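Local coordinates for OLD nuclease (Thermus scotoductus, PDB 6P74), which degrades linear and supercoiled double-stranded DNA in the 5'-to-3' direction with divalent metal ions and has a DNA-stimulated ATPase activity, at residues 20-34 and 298-310. Residues are numbered along the deposited sequence; the frame is centred on the assembly and turned at random.
Sequences LGPLTAIVGPNGAGK and ADKDQCQIIYSTH. With SO4 (sulfate ion), chain D.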
loop_
_atom_site.group_PDB
_atom_site.type_symbol
_atom_site.label_atom_id
_atom_site.label_comp_id
_atom_site.label_asym_id
_atom_site.label_seq_id
_atom_site.Cartn_x
_atom_site.Cartn_y
_atom_site.Cartn_z
ATOM N N LEU A 20 -21.405 3.951 12.229
ATOM C CA LEU A 20 -20.958 5.067 11.418
ATOM C C LEU A 20 -22.038 6.134 11.438
ATOM O O LEU A 20 -23.222 5.824 11.323
ATOM C CB LEU A 20 -20.659 4.624 9.991
ATOM C CG LEU A 20 -19.551 3.579 9.850
ATOM C CD1 LEU A 20 -19.531 3.052 8.427
ATOM C CD2 LEU A 20 -18.216 4.180 10.181
ATOM N N GLY A 21 -21.630 7.385 11.611
ATOM C CA GLY A 21 -22.558 8.489 11.646
ATOM C C GLY A 21 -22.216 9.574 10.645
ATOM O O GLY A 21 -21.240 9.477 9.887
ATOM N N PRO A 22 -23.013 10.645 10.641
ATOM C CA PRO A 22 -22.854 11.665 9.587
ATOM C C PRO A 22 -21.462 12.256 9.577
ATOM O O PRO A 22 -20.919 12.588 8.515
ATOM C CB PRO A 22 -23.918 12.719 9.946
ATOM C CG PRO A 22 -24.824 12.063 10.952
ATOM C CD PRO A 22 -23.973 11.051 11.682
ATOM N N LEU A 23 -20.874 12.397 10.758
ATOM C CA LEU A 23 -19.460 12.676 10.912
ATOM C C LEU A 23 -18.899 11.551 11.762
ATOM O O LEU A 23 -19.406 11.297 12.861
ATOM C CB LEU A 23 -19.239 14.027 11.585
ATOM C CG LEU A 23 -17.889 14.691 11.406
ATOM C CD1 LEU A 23 -17.713 15.039 9.950
ATOM C CD2 LEU A 23 -17.845 15.937 12.253
ATOM N N THR A 24 -17.884 10.859 11.244
ATOM C CA THR A 24 -17.214 9.789 11.975
ATOM C C THR A 24 -15.730 10.135 12.015
ATOM O O THR A 24 -15.075 10.183 10.969
ATOM C CB THR A 24 -17.462 8.426 11.330
ATOM O OG1 THR A 24 -18.867 8.250 11.072
ATOM C CG2 THR A 24 -16.996 7.331 12.251
ATOM N N ALA A 25 -15.208 10.403 13.222
ATOM C CA ALA A 25 -13.827 10.828 13.422
ATOM C C ALA A 25 -13.100 9.672 14.085
ATOM O O ALA A 25 -13.398 9.320 15.234
ATOM C CB ALA A 25 -13.737 12.087 14.286
ATOM N N ILE A 26 -12.145 9.092 13.370
ATOM C CA ILE A 26 -11.477 7.867 13.786
ATOM C C ILE A 26 -10.069 8.222 14.239
ATOM O O ILE A 26 -9.275 8.744 13.450
ATOM C CB ILE A 26 -11.448 6.844 12.648
ATOM C CG1 ILE A 26 -12.870 6.658 12.081
ATOM C CG2 ILE A 26 -10.797 5.577 13.122
ATOM C CD1 ILE A 26 -13.002 5.513 11.088
ATOM N N VAL A 27 -9.758 7.946 15.509
ATOM C CA VAL A 27 -8.467 8.288 16.097
ATOM C C VAL A 27 -7.861 7.055 16.754
ATOM O O VAL A 27 -8.548 6.074 17.051
ATOM C CB VAL A 27 -8.580 9.423 17.129
ATOM C CG1 VAL A 27 -9.492 10.509 16.618
ATOM C CG2 VAL A 27 -9.090 8.865 18.441
ATOM N N GLY A 28 -6.556 7.126 16.996
ATOM C CA GLY A 28 -5.816 6.034 17.583
ATOM C C GLY A 28 -4.403 6.008 17.040
ATOM O O GLY A 28 -4.084 6.710 16.077
ATOM N N PRO A 29 -3.529 5.201 17.637
ATOM C CA PRO A 29 -2.121 5.183 17.212
ATOM C C PRO A 29 -1.923 4.533 15.844
ATOM O O PRO A 29 -2.783 3.833 15.295
ATOM C CB PRO A 29 -1.429 4.374 18.309
ATOM C CG PRO A 29 -2.355 4.476 19.491
ATOM C CD PRO A 29 -3.729 4.434 18.873
ATOM N N ASN A 30 -0.723 4.766 15.312
ATOM C CA ASN A 30 -0.367 4.352 13.960
ATOM C C ASN A 30 -0.132 2.848 13.878
ATOM O O ASN A 30 0.651 2.283 14.652
ATOM C CB ASN A 30 0.885 5.101 13.497
ATOM C CG ASN A 30 0.616 6.565 13.234
ATOM O OD1 ASN A 30 -0.524 6.953 12.961
ATOM N ND2 ASN A 30 1.652 7.380 13.303
ATOM N N GLY A 31 -0.787 2.209 12.907
ATOM C CA GLY A 31 -0.716 0.775 12.740
ATOM C C GLY A 31 -1.688 0.003 13.596
ATOM O O GLY A 31 -1.753 -1.230 13.483
ATOM N N ALA A 32 -2.445 0.693 14.444
ATOM C CA ALA A 32 -3.362 0.073 15.381
ATOM C C ALA A 32 -4.739 -0.200 14.782
ATOM O O ALA A 32 -5.630 -0.629 15.522
ATOM C CB ALA A 32 -3.496 0.953 16.635
ATOM N N GLY A 33 -4.946 0.048 13.479
ATOM C CA GLY A 33 -6.173 -0.322 12.779
ATOM C C GLY A 33 -6.904 0.821 12.089
ATOM O O GLY A 33 -7.784 0.567 11.243
ATOM N N LYS A 34 -6.582 2.067 12.443
ATOM C CA LYS A 34 -7.191 3.291 11.921
ATOM C C LYS A 34 -7.376 3.267 10.402
ATOM O O LYS A 34 -8.502 3.330 9.892
ATOM C CB LYS A 34 -6.293 4.474 12.330
ATOM C CG LYS A 34 -6.947 5.835 12.372
ATOM C CD LYS A 34 -6.264 6.763 13.434
ATOM C CE LYS A 34 -4.893 7.297 13.014
ATOM N NZ LYS A 34 -3.758 6.366 13.306
ATOM N N ALA A 298 -22.053 18.075 7.093
ATOM C CA ALA A 298 -22.591 16.888 7.742
ATOM C C ALA A 298 -23.876 17.205 8.502
ATOM O O ALA A 298 -24.853 16.453 8.418
ATOM C CB ALA A 298 -21.550 16.285 8.679
ATOM N N ASP A 299 -23.895 18.314 9.243
ATOM C CA ASP A 299 -25.064 18.643 10.057
ATOM C C ASP A 299 -26.263 19.015 9.191
ATOM O O ASP A 299 -27.400 18.627 9.487
ATOM C CB ASP A 299 -24.721 19.787 11.012
ATOM C CG ASP A 299 -23.738 19.378 12.104
ATOM O OD1 ASP A 299 -23.467 18.162 12.247
ATOM O OD2 ASP A 299 -23.232 20.277 12.814
ATOM N N LYS A 300 -26.025 19.782 8.128
ATOM C CA LYS A 300 -27.003 20.133 7.110
ATOM C C LYS A 300 -27.442 18.930 6.282
ATOM O O LYS A 300 -28.328 19.073 5.441
ATOM C CB LYS A 300 -26.395 21.220 6.210
ATOM C CG LYS A 300 -27.259 21.705 5.084
ATOM C CD LYS A 300 -26.447 22.494 4.052
ATOM C CE LYS A 300 -25.854 23.775 4.627
ATOM N NZ LYS A 300 -25.046 24.492 3.596
ATOM N N ASP A 301 -26.834 17.761 6.483
ATOM C CA ASP A 301 -27.238 16.526 5.807
ATOM C C ASP A 301 -26.880 16.522 4.323
ATOM O O ASP A 301 -27.491 15.806 3.524
ATOM C CB ASP A 301 -28.731 16.260 5.984
ATOM C CG ASP A 301 -28.997 14.927 6.631
ATOM O OD1 ASP A 301 -28.129 14.035 6.483
ATOM O OD2 ASP A 301 -30.057 14.764 7.279
ATOM N N GLN A 302 -25.878 17.309 3.955
ATOM C CA GLN A 302 -25.423 17.415 2.582
ATOM C C GLN A 302 -24.382 16.370 2.219
ATOM O O GLN A 302 -24.080 16.194 1.034
ATOM C CB GLN A 302 -24.844 18.814 2.344
ATOM C CG GLN A 302 -24.291 19.027 0.960
ATOM C CD GLN A 302 -23.803 20.447 0.765
ATOM O OE1 GLN A 302 -23.654 21.204 1.731
ATOM N NE2 GLN A 302 -23.568 20.825 -0.486
ATOM N N CYS A 303 -23.812 15.688 3.202
ATOM C CA CYS A 303 -22.896 14.589 2.942
ATOM C C CYS A 303 -22.628 13.882 4.260
ATOM O O CYS A 303 -23.054 14.328 5.330
ATOM C CB CYS A 303 -21.589 15.081 2.327
ATOM S SG CYS A 303 -20.627 16.021 3.499
ATOM N N GLN A 304 -21.913 12.772 4.167
ATOM C CA GLN A 304 -21.388 12.074 5.323
ATOM C C GLN A 304 -19.872 12.047 5.190
ATOM O O GLN A 304 -19.357 11.713 4.118
ATOM C CB GLN A 304 -21.967 10.659 5.411
ATOM C CG GLN A 304 -21.181 9.743 6.336
ATOM C CD GLN A 304 -21.726 8.332 6.357
ATOM O OE1 GLN A 304 -22.036 7.761 5.302
ATOM N NE2 GLN A 304 -21.845 7.752 7.563
ATOM N N ILE A 305 -19.160 12.421 6.256
ATOM C CA ILE A 305 -17.693 12.465 6.248
ATOM C C ILE A 305 -17.166 11.437 7.234
ATOM O O ILE A 305 -17.493 11.480 8.428
ATOM C CB ILE A 305 -17.146 13.863 6.595
ATOM C CG1 ILE A 305 -17.738 14.923 5.679
ATOM C CG2 ILE A 305 -15.636 13.889 6.446
ATOM C CD1 ILE A 305 -17.247 14.792 4.252
ATOM N N ILE A 306 -16.330 10.533 6.746
ATOM C CA ILE A 306 -15.667 9.543 7.572
ATOM C C ILE A 306 -14.175 9.755 7.392
ATOM O O ILE A 306 -13.689 9.766 6.258
ATOM C CB ILE A 306 -16.065 8.115 7.173
ATOM C CG1 ILE A 306 -17.568 7.902 7.353
ATOM C CG2 ILE A 306 -15.237 7.072 7.938
ATOM C CD1 ILE A 306 -18.036 6.563 6.792
ATOM N N TYR A 307 -13.444 9.918 8.496
ATOM C CA TYR A 307 -12.024 10.185 8.337
ATOM C C TYR A 307 -11.210 9.660 9.512
ATOM O O TYR A 307 -11.700 9.545 10.640
ATOM C CB TYR A 307 -11.772 11.677 8.145
ATOM C CG TYR A 307 -12.281 12.552 9.257
ATOM C CD1 TYR A 307 -11.531 12.750 10.405
ATOM C CD2 TYR A 307 -13.495 13.200 9.150
ATOM C CE1 TYR A 307 -11.979 13.554 11.417
ATOM C CE2 TYR A 307 -13.949 14.013 10.146
ATOM C CZ TYR A 307 -13.184 14.192 11.282
ATOM O OH TYR A 307 -13.634 15.008 12.295
ATOM N N SER A 308 -9.966 9.300 9.209
ATOM C CA SER A 308 -8.912 9.167 10.201
ATOM C C SER A 308 -8.248 10.531 10.390
ATOM O O SER A 308 -8.224 11.360 9.478
ATOM C CB SER A 308 -7.890 8.109 9.775
ATOM O OG SER A 308 -7.252 8.440 8.547
ATOM N N THR A 309 -7.751 10.777 11.604
ATOM C CA THR A 309 -7.103 12.047 11.905
ATOM C C THR A 309 -6.098 11.881 13.034
ATOM O O THR A 309 -6.237 11.008 13.900
ATOM C CB THR A 309 -8.114 13.133 12.297
ATOM O OG1 THR A 309 -7.472 14.405 12.279
ATOM C CG2 THR A 309 -8.646 12.888 13.695
ATOM N N HIS A 310 -5.079 12.740 13.007
ATOM C CA HIS A 310 -4.130 12.908 14.100
ATOM C C HIS A 310 -4.246 14.272 14.747
ATOM O O HIS A 310 -3.448 14.596 15.635
ATOM C CB HIS A 310 -2.697 12.724 13.599
ATOM C CG HIS A 310 -2.305 11.300 13.403
ATOM N ND1 HIS A 310 -1.865 10.503 14.440
ATOM C CD2 HIS A 310 -2.275 10.525 12.292
ATOM C CE1 HIS A 310 -1.589 9.297 13.977
ATOM N NE2 HIS A 310 -1.827 9.285 12.677
HETATM S S SO4 D . -3.298 2.290 10.610
HETATM O O1 SO4 D . -3.644 1.721 11.906
HETATM O O2 SO4 D . -4.149 3.444 10.355
HETATM O O3 SO4 D . -1.907 2.720 10.623
HETATM O O4 SO4 D . -3.489 1.289 9.565
HETATM O O HOH W 1 -5.083 9.448 15.561
#
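Strands 23-27 and 304-308 pair in parallel at the centre of the P-loop ATPase fold, the first running directly into the Walker A loop. Five backbone hydrogen bonds alternate between them, from I305 N to P22 O at one end to T309 N to I26 O at the other. On the face bearing L23, A25 and Y307, the tyrosine ring lies over its neighbour: CA of A25 sits 4.2 Å from the ring centroid in a CH-pi contact, and L23 CD1 reaches the ring edge at CE2 (3.9 Å). Y307 takes the chi1 of 58° that sets CG between backbone N and carbonyl carbon, leaning the ring across toward A25; its OH is anchored by F314 O. The other face carries T24, I26, I306 and S308; the last three pack against L38 of helix 34-45, with K34 CG against S308 CB at 3.6 Å. Beyond CG, the K34 chain bends at chi3 and chi4, bringing NZ back to G28 O (2.8 Å). Around the loop, the amides of G31 and G33 bind a sulfate, which probably marks a phosphate position of ATP. One water accepts from G28 N and donates to T309 O, linking G28 to T309. At the far end, Q304, whose OE1 is held by T272 and L2, sends NE2 to G21 O (3.0 Å, 171° at the hydrogen) from above the carbonyl plane, while T24 OG1 donates to the same oxygen from the opposite face.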